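Local coordinates for protein phosphatase Slingshot homolog 2 (Homo sapiens, PDB 2NT2), which removes phosphate from cofilin through its dual-specificity phosphatase domain, activating this actin-depolymerizing factor and so regulating actin filament dynamics, at residues A[11-16]-A[97-102]; A[23-28]-A[46-51]. The protein carries 1 engineered substitution. All coordinates share one frame; numbering follows the deposited sequence.

Contact 1: A[11-16]-A[97-102]; sequences VFLGSE and STVIAY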
ATOM      1  N   VAL A  11      -0.078   8.882  -3.029  1.00 16.68           N
ATOM      2  CA  VAL A  11      -0.319   7.454  -2.793  1.00 17.09           C
ATOM      3  C   VAL A  11      -1.508   6.938  -3.591  1.00 15.97           C
ATOM      4  O   VAL A  11      -2.615   7.472  -3.487  1.00 25.46           O
ATOM      5  CB  VAL A  11      -0.569   7.127  -1.309  1.00 21.12           C
ATOM      6  CG1 VAL A  11      -0.873   5.645  -1.113  1.00  8.10           C
ATOM      7  CG2 VAL A  11       0.614   7.542  -0.448  1.00  4.03           C
ATOM      8  N   PHE A  12      -1.282   5.873  -4.356  1.00 16.07           N
ATOM      9  CA  PHE A  12      -2.377   5.171  -5.020  1.00 15.17           C
ATOM     10  C   PHE A  12      -2.476   3.743  -4.487  1.00 19.40           C
ATOM     11  O   PHE A  12      -1.448   3.139  -4.182  1.00 12.82           O
ATOM     12  CB  PHE A  12      -2.197   5.146  -6.539  1.00 17.54           C
ATOM     13  CG  PHE A  12      -2.644   6.431  -7.226  1.00 26.98           C
ATOM     14  CD1 PHE A  12      -1.774   7.498  -7.361  1.00 33.72           C
ATOM     15  CD2 PHE A  12      -3.932   6.548  -7.722  1.00 22.12           C
ATOM     16  CE1 PHE A  12      -2.180   8.667  -7.979  1.00 34.76           C
ATOM     17  CE2 PHE A  12      -4.348   7.713  -8.337  1.00 27.00           C
ATOM     18  CZ  PHE A  12      -3.473   8.777  -8.466  1.00 31.31           C
ATOM     19  N   LEU A  13      -3.696   3.242  -4.419  1.00 15.92           N
ATOM     20  CA  LEU A  13      -3.970   1.859  -4.034  1.00 19.41           C
ATOM     21  C   LEU A  13      -4.591   1.094  -5.198  1.00 18.20           C
ATOM     22  O   LEU A  13      -5.609   1.530  -5.751  1.00 17.70           O
ATOM     23  CB  LEU A  13      -4.890   1.859  -2.809  1.00 11.28           C
ATOM     24  CG  LEU A  13      -5.246   0.485  -2.234  1.00 16.45           C
ATOM     25  CD1 LEU A  13      -3.985  -0.208  -1.750  1.00  5.89           C
ATOM     26  CD2 LEU A  13      -6.275   0.615  -1.119  1.00 12.94           C
ATOM     27  N   GLY A  14      -4.013  -0.035  -5.612  1.00 15.71           N
ATOM     28  CA  GLY A  14      -4.505  -0.701  -6.812  1.00 18.74           C
ATOM     29  C   GLY A  14      -4.187  -2.172  -6.925  1.00 18.15           C
ATOM     30  O   GLY A  14      -3.790  -2.844  -5.975  1.00 16.18           O
ATOM     31  N   SER A  15      -4.359  -2.715  -8.132  1.00 19.63           N
ATOM     32  CA  SER A  15      -4.165  -4.130  -8.403  1.00 16.06           C
ATOM     33  C   SER A  15      -2.991  -4.375  -9.345  1.00 10.45           C
ATOM     34  O   SER A  15      -2.328  -3.444  -9.802  1.00 13.44           O
ATOM     35  CB  SER A  15      -5.439  -4.735  -9.009  1.00 16.80           C
ATOM     36  OG  SER A  15      -5.756  -4.107 -10.245  1.00 12.94           O
ATOM     37  N   GLU A  16      -2.758  -5.656  -9.648  1.00 10.95           N
ATOM     38  CA  GLU A  16      -1.702  -6.015 -10.586  1.00 14.06           C
ATOM     39  C   GLU A  16      -2.017  -5.506 -11.985  1.00 18.23           C
ATOM     40  O   GLU A  16      -1.110  -5.165 -12.745  1.00 19.57           O
ATOM     41  CB  GLU A  16      -1.481  -7.529 -10.618  1.00 11.56           C
ATOM     42  CG  GLU A  16      -2.685  -8.339 -11.067  1.00 13.73           C
ATOM     43  CD  GLU A  16      -2.282  -9.702 -11.598  1.00 20.19           C
ATOM     44  OE1 GLU A  16      -2.927 -10.705 -11.234  1.00 23.60           O
ATOM     45  OE2 GLU A  16      -1.312  -9.771 -12.380  1.00 21.42           O
ATOM     46  N   SER A  97      -4.172  -2.963   3.473  1.00 11.23           N
ATOM     47  CA  SER A  97      -3.668  -2.967   4.833  1.00 14.50           C
ATOM     48  C   SER A  97      -2.436  -2.079   4.970  1.00  9.79           C
ATOM     49  O   SER A  97      -2.339  -1.271   5.891  1.00  9.10           O
ATOM     50  CB  SER A  97      -3.306  -4.392   5.270  1.00 19.30           C
ATOM     51  OG  SER A  97      -4.287  -5.317   4.845  1.00 38.28           O
ATOM     52  N   THR A  98      -1.497  -2.249   4.045  1.00 13.69           N
ATOM     53  CA  THR A  98      -0.277  -1.451   4.043  1.00 17.34           C
ATOM     54  C   THR A  98      -0.594   0.038   3.987  1.00 15.04           C
ATOM     55  O   THR A  98      -0.047   0.835   4.743  1.00  9.81           O
ATOM     56  CB  THR A  98       0.623  -1.813   2.845  1.00 20.63           C
ATOM     57  OG1 THR A  98       1.032  -3.178   2.959  1.00 16.17           O
ATOM     58  CG2 THR A  98       1.887  -0.967   2.864  1.00 14.85           C
ATOM     59  N   VAL A  99      -1.514   0.395   3.093  1.00 21.26           N
ATOM     60  CA  VAL A  99      -1.913   1.795   2.957  1.00 21.96           C
ATOM     61  C   VAL A  99      -2.554   2.308   4.239  1.00 17.94           C
ATOM     62  O   VAL A  99      -2.306   3.431   4.677  1.00 15.10           O
ATOM     63  CB  VAL A  99      -2.882   2.000   1.779  1.00 16.24           C
ATOM     64  CG1 VAL A  99      -3.532   3.368   1.878  1.00  9.90           C
ATOM     65  CG2 VAL A  99      -2.167   1.846   0.446  1.00 11.34           C
ATOM     66  N   ILE A 100      -3.377   1.476   4.882  1.00 16.41           N
ATOM     67  CA  ILE A 100      -4.027   1.919   6.113  1.00 15.85           C
ATOM     68  C   ILE A 100      -2.989   2.204   7.197  1.00 13.59           C
ATOM     69  O   ILE A 100      -3.085   3.205   7.902  1.00 17.93           O
ATOM     70  CB  ILE A 100      -5.057   0.901   6.626  1.00 20.90           C
ATOM     71  CG1 ILE A 100      -6.323   0.794   5.782  1.00 19.91           C
ATOM     72  CG2 ILE A 100      -5.414   1.217   8.075  1.00 15.19           C
ATOM     73  CD1 ILE A 100      -6.861  -0.608   5.598  1.00 14.58           C
ATOM     74  N   ALA A 101      -2.010   1.318   7.327  1.00 12.01           N
ATOM     75  CA  ALA A 101      -0.931   1.445   8.288  1.00 12.40           C
ATOM     76  C   ALA A 101      -0.114   2.706   8.044  1.00 16.81           C
ATOM     77  O   ALA A 101       0.256   3.402   8.984  1.00 14.43           O
ATOM     78  CB  ALA A 101      -0.014   0.230   8.236  1.00  6.22           C
ATOM     79  N   TYR A 102       0.197   2.994   6.780  1.00 13.25           N
ATOM     80  CA  TYR A 102       0.987   4.193   6.498  1.00 14.82           C
ATOM     81  C   TYR A 102       0.261   5.449   6.984  1.00 15.86           C
ATOM     82  O   TYR A 102       0.871   6.327   7.592  1.00 17.84           O
ATOM     83  CB  TYR A 102       1.290   4.302   5.007  1.00 14.30           C
ATOM     84  CG  TYR A 102       1.921   5.622   4.616  1.00 21.60           C
ATOM     85  CD1 TYR A 102       3.262   5.872   4.877  1.00 15.62           C
ATOM     86  CD2 TYR A 102       1.181   6.614   3.988  1.00 25.84           C
ATOM     87  CE1 TYR A 102       3.850   7.071   4.527  1.00 19.07           C
ATOM     88  CE2 TYR A 102       1.761   7.818   3.633  1.00 28.88           C
ATOM     89  CZ  TYR A 102       3.096   8.042   3.904  1.00 23.83           C
ATOM     90  OH  TYR A 102       3.669   9.243   3.546  1.00 21.80           O
TER
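Strand 11-14 and the stretch of helix 94-107 at residues 97-102 run nearly antiparallel, their segment axes approaching to 9.6 Å at an angle of 155°, and Leu13 lies nearest Val99 along the two backbones. Val11 and Leu13, alternate residues of the strand, both turn their side chains to the helix, while Phe12 between them turns to the other side of the sheet. On the helix Val99 and Tyr102, three residues apart and so nearly one turn, look back at them. The tightest touch is methyl to methyl, Leu13 CD1 on Val99 CG2 at 3.5 Å. Leu13 gets there with CG anti to its own backbone N (chi1 -178°), whereas the touching methyl of Val99 is the branch beside the backbone N. The side chain of Leu13 also lies about 6 Å from that of the engineered Ser88, which replaces the nucleophilic cysteine. The same CG2 of Val99 is approached by Val11 CG1 at 4.3 Å, so one methyl serves both strand residues. Val11 sends its second branch to the tyrosine, CG2 lying 4.2 Å from Tyr102 CE2 and meeting the ring obliquely. The phenol OH hydrogen-bonds His10. Val86 of the neighbouring strand 83-87 also touches Val11 and Val99. Branched aliphatic residues and the ring carbons of a tyrosine suit this buried layer between sheet and helix, which shape and exclusion of water hold together.

Contact 2: A[23-28]-A[46-51]; sequences EDLQNR and GVFEYH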
ATOM      1  N   GLU A  23       0.849   3.393 -19.339  1.00 24.96           N
ATOM      2  CA  GLU A  23       0.343   4.704 -19.721  1.00 27.06           C
ATOM      3  C   GLU A  23      -0.515   5.291 -18.607  1.00 24.15           C
ATOM      4  O   GLU A  23      -0.446   6.485 -18.323  1.00 21.65           O
ATOM      5  CB  GLU A  23      -0.461   4.587 -21.009  1.00 37.59           C
ATOM      6  CG  GLU A  23      -0.044   5.411 -22.195  1.00 53.41           C
ATOM      7  CD  GLU A  23       1.430   5.720 -22.311  1.00 62.13           C
ATOM      8  OE1 GLU A  23       1.878   6.722 -21.696  1.00 70.60           O
ATOM      9  OE2 GLU A  23       2.163   4.984 -23.006  1.00 59.33           O
ATOM     10  N   ASP A  24      -1.337   4.457 -17.964  1.00 19.13           N
ATOM     11  CA  ASP A  24      -2.174   4.980 -16.888  1.00 20.68           C
ATOM     12  C   ASP A  24      -1.308   5.569 -15.769  1.00 20.89           C
ATOM     13  O   ASP A  24      -1.552   6.671 -15.290  1.00 24.06           O
ATOM     14  CB  ASP A  24      -3.083   3.899 -16.305  1.00 17.34           C
ATOM     15  CG  ASP A  24      -4.058   4.491 -15.301  1.00 19.51           C
ATOM     16  OD1 ASP A  24      -5.105   5.020 -15.732  1.00 20.52           O
ATOM     17  OD2 ASP A  24      -3.794   4.441 -14.081  1.00 36.79           O
ATOM     18  N   LEU A  25      -0.301   4.806 -15.385  1.00 22.58           N
ATOM     19  CA  LEU A  25       0.657   5.119 -14.346  1.00 28.47           C
ATOM     20  C   LEU A  25       1.444   6.386 -14.672  1.00 31.05           C
ATOM     21  O   LEU A  25       1.564   7.295 -13.848  1.00 20.65           O
ATOM     22  CB  LEU A  25       1.638   3.949 -14.163  1.00 22.14           C
ATOM     23  CG  LEU A  25       1.052   2.698 -13.503  1.00 20.27           C
ATOM     24  CD1 LEU A  25       2.122   1.659 -13.232  1.00 18.18           C
ATOM     25  CD2 LEU A  25       0.326   3.080 -12.221  1.00 20.45           C
ATOM     26  N   GLN A  26       1.981   6.422 -15.889  1.00 31.93           N
ATOM     27  CA  GLN A  26       2.761   7.574 -16.329  1.00 34.16           C
ATOM     28  C   GLN A  26       1.921   8.844 -16.271  1.00 26.87           C
ATOM     29  O   GLN A  26       2.348   9.870 -15.746  1.00 36.19           O
ATOM     30  CB  GLN A  26       3.301   7.337 -17.740  1.00 41.55           C
ATOM     31  CG  GLN A  26       4.521   8.176 -18.074  1.00 48.21           C
ATOM     32  CD  GLN A  26       5.313   7.631 -19.246  1.00 46.38           C
ATOM     33  OE1 GLN A  26       4.944   7.834 -20.403  1.00 47.19           O
ATOM     34  NE2 GLN A  26       6.413   6.945 -18.954  1.00 27.43           N
ATOM     35  N   ASN A  27       0.702   8.764 -16.795  1.00 24.57           N
ATOM     36  CA  ASN A  27      -0.208   9.899 -16.840  1.00 33.69           C
ATOM     37  C   ASN A  27      -0.577  10.397 -15.447  1.00 29.96           C
ATOM     38  O   ASN A  27      -0.767  11.593 -15.226  1.00 25.41           O
ATOM     39  CB  ASN A  27      -1.480   9.542 -17.611  1.00 40.47           C
ATOM     40  CG  ASN A  27      -1.223   9.353 -19.093  1.00 47.05           C
ATOM     41  OD1 ASN A  27      -0.133   9.627 -19.593  1.00 43.43           O
ATOM     42  ND2 ASN A  27      -2.234   8.865 -19.800  1.00 44.74           N
ATOM     43  N   ARG A  28      -0.694   9.471 -14.497  1.00 24.99           N
ATOM     44  CA  ARG A  28      -1.056   9.857 -13.139  1.00 20.26           C
ATOM     45  C   ARG A  28       0.142  10.407 -12.381  1.00 16.61           C
ATOM     46  O   ARG A  28       0.001  10.849 -11.241  1.00 20.93           O
ATOM     47  CB  ARG A  28      -1.664   8.673 -12.386  1.00 17.63           C
ATOM     48  CG  ARG A  28      -2.970   8.187 -12.988  1.00 20.68           C
ATOM     49  CD  ARG A  28      -3.461   6.931 -12.281  1.00 23.63           C
ATOM     50  NE  ARG A  28      -4.833   6.594 -12.629  1.00 30.37           N
ATOM     51  CZ  ARG A  28      -5.902   7.186 -12.113  1.00 35.77           C
ATOM     52  NH1 ARG A  28      -5.746   8.155 -11.217  1.00 51.78           N
ATOM     53  NH2 ARG A  28      -7.120   6.820 -12.483  1.00 20.53           N
ATOM     54  N   GLY A  46      13.155  -0.217 -15.082  1.00 45.32           N
ATOM     55  CA  GLY A  46      13.774   0.724 -16.009  1.00 46.37           C
ATOM     56  C   GLY A  46      12.863   1.905 -16.299  1.00 46.54           C
ATOM     57  O   GLY A  46      13.282   2.915 -16.867  1.00 42.22           O
ATOM     58  N   VAL A  47      11.599   1.772 -15.909  1.00 38.54           N
ATOM     59  CA  VAL A  47      10.637   2.864 -15.974  1.00 28.94           C
ATOM     60  C   VAL A  47      10.333   3.358 -14.565  1.00 27.07           C
ATOM     61  O   VAL A  47      10.285   4.561 -14.306  1.00 29.35           O
ATOM     62  CB  VAL A  47       9.326   2.439 -16.661  1.00 27.80           C
ATOM     63  CG1 VAL A  47       8.383   3.626 -16.798  1.00 20.13           C
ATOM     64  CG2 VAL A  47       9.613   1.820 -18.024  1.00 27.37           C
ATOM     65  N   PHE A  48      10.111   2.414 -13.647  1.00 20.02           N
ATOM     66  CA  PHE A  48       9.757   2.782 -12.285  1.00 19.63           C
ATOM     67  C   PHE A  48      10.706   2.184 -11.253  1.00 22.82           C
ATOM     68  O   PHE A  48      11.245   1.097 -11.449  1.00 26.80           O
ATOM     69  CB  PHE A  48       8.323   2.351 -11.970  1.00 16.35           C
ATOM     70  CG  PHE A  48       7.298   2.775 -13.007  1.00 15.35           C
ATOM     71  CD1 PHE A  48       6.935   1.914 -14.025  1.00 11.76           C
ATOM     72  CD2 PHE A  48       6.704   4.025 -12.952  1.00 18.92           C
ATOM     73  CE1 PHE A  48       5.990   2.287 -14.967  1.00 12.57           C
ATOM     74  CE2 PHE A  48       5.763   4.408 -13.889  1.00 16.98           C
ATOM     75  CZ  PHE A  48       5.407   3.536 -14.897  1.00 16.46           C
ATOM     76  N   GLU A  49      10.883   2.922 -10.166  1.00 25.55           N
ATOM     77  CA  GLU A  49      11.580   2.473  -8.972  1.00 31.64           C
ATOM     78  C   GLU A  49      10.672   1.562  -8.143  1.00 29.14           C
ATOM     79  O   GLU A  49       9.585   1.991  -7.746  1.00 22.13           O
ATOM     80  CB  GLU A  49      11.985   3.689  -8.144  1.00 39.67           C
ATOM     81  CG  GLU A  49      13.487   3.858  -7.993  1.00 48.27           C
ATOM     82  CD  GLU A  49      13.855   4.231  -6.567  1.00 52.03           C
ATOM     83  OE1 GLU A  49      13.565   3.447  -5.639  1.00 50.94           O
ATOM     84  OE2 GLU A  49      14.438   5.319  -6.382  1.00 60.11           O
ATOM     85  N   TYR A  50      11.128   0.342  -7.895  1.00 27.25           N
ATOM     86  CA  TYR A  50      10.328  -0.677  -7.236  1.00 22.48           C
ATOM     87  C   TYR A  50      10.793  -0.978  -5.814  1.00 23.69           C
ATOM     88  O   TYR A  50      11.980  -0.899  -5.511  1.00 23.77           O
ATOM     89  CB  TYR A  50      10.336  -1.982  -8.044  1.00 21.71           C
ATOM     90  CG  TYR A  50       9.471  -1.919  -9.281  1.00 18.86           C
ATOM     91  CD1 TYR A  50      10.037  -1.628 -10.516  1.00 14.77           C
ATOM     92  CD2 TYR A  50       8.102  -2.141  -9.213  1.00 10.94           C
ATOM     93  CE1 TYR A  50       9.256  -1.566 -11.650  1.00 11.39           C
ATOM     94  CE2 TYR A  50       7.321  -2.077 -10.353  1.00 10.65           C
ATOM     95  CZ  TYR A  50       7.903  -1.788 -11.567  1.00 12.21           C
ATOM     96  OH  TYR A  50       7.139  -1.724 -12.709  1.00 19.41           O
ATOM     97  N   HIS A  51       9.828  -1.347  -4.979  1.00 22.09           N
ATOM     98  CA  HIS A  51      10.084  -1.951  -3.681  1.00 22.41           C
ATOM     99  C   HIS A  51       9.147  -3.140  -3.473  1.00 17.64           C
ATOM    100  O   HIS A  51       7.936  -3.030  -3.676  1.00 28.04           O
ATOM    101  CB  HIS A  51       9.936  -0.947  -2.540  1.00 24.24           C
ATOM    102  CG  HIS A  51      10.555  -1.429  -1.255  1.00 29.63           C
ATOM    103  ND1 HIS A  51      11.837  -1.094  -0.885  1.00 33.63           N
ATOM    104  CD2 HIS A  51      10.084  -2.214  -0.261  1.00 30.00           C
ATOM    105  CE1 HIS A  51      12.133  -1.648   0.278  1.00 30.30           C
ATOM    106  NE2 HIS A  51      11.079  -2.338   0.678  1.00 30.32           N
TER
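Phe48 lays the far end of its ring against the root of Leu25: CZ stands 3.9 Å from Leu25 CB and CE2 4.2 Å from the same carbon. One branch of the leucine adds to this, CD1 lying 4.1 Å from Phe48 CZ. The two side chains pass each other at a slant, and CB meets the ring obliquely. In Phe48, CG stands beside the backbone N and opposite the carbonyl carbon (chi1 -50°), an orientation that carries the ring from the chain before strand 49-52 over to helix 22-27. A large apolar side chain suits the place, because the backbones stay well apart: even the nearest CA pair, Gln26 and Val47, is separated by 9.2 Å, and the ring spans the gap. At the outer margin that pair makes a looser touch, with Gln26 NE2 4.4 Å from Val47 CG1; both residues are partly exposed, and this is a van der Waals touch without a hydrogen bond. Val47 also packs on its neighbour, with CG1 3.3 Å above the plane of the Phe48 ring and displaced from the ring centre.

In the fold, the contact ties a short helix to the approach to an edge strand of the phosphatase sheet. Ile33 of the adjacent strand 30-35 touches both Leu25 and Phe48, and Leu22 of the same helix packs on Val47 and Phe48. The loop is anchored by the carbonyl of Val47, which accepts a hydrogen bond from Arg31. Farther out, at the end of segment 23-28, Arg28 NE makes a salt bridge of 2.8 Å to Asp24 OD2. It enters on the syn side of the carboxylate, 28° out of that group's plane but close to the guanidinium plane, linking residues four apart in sequence.

How the contacts relate
Contact 1 lies in the core, its centre about 2 Å from the centre of the chain, whereas contact 2 is only partly buried, its centre about 15 Å away. Both reach the same mixed sheet: 11-16 supplies an inner strand, and 46-51 enters and includes most of strand 49-52, outermost at the other end from 5-8. Aliphatic methyls dominate the inner contact. The peripheral one uses an aromatic ring on a leucine, bordered by a glutamine amide; the Asp24-Arg28 salt bridge belongs to segment 23-28 alone and lies off this interface. The two contacts meet where Phe12 CE2 packs 3.2 Å from Arg28 NH1, on the side of the strand turned from helix 94-107.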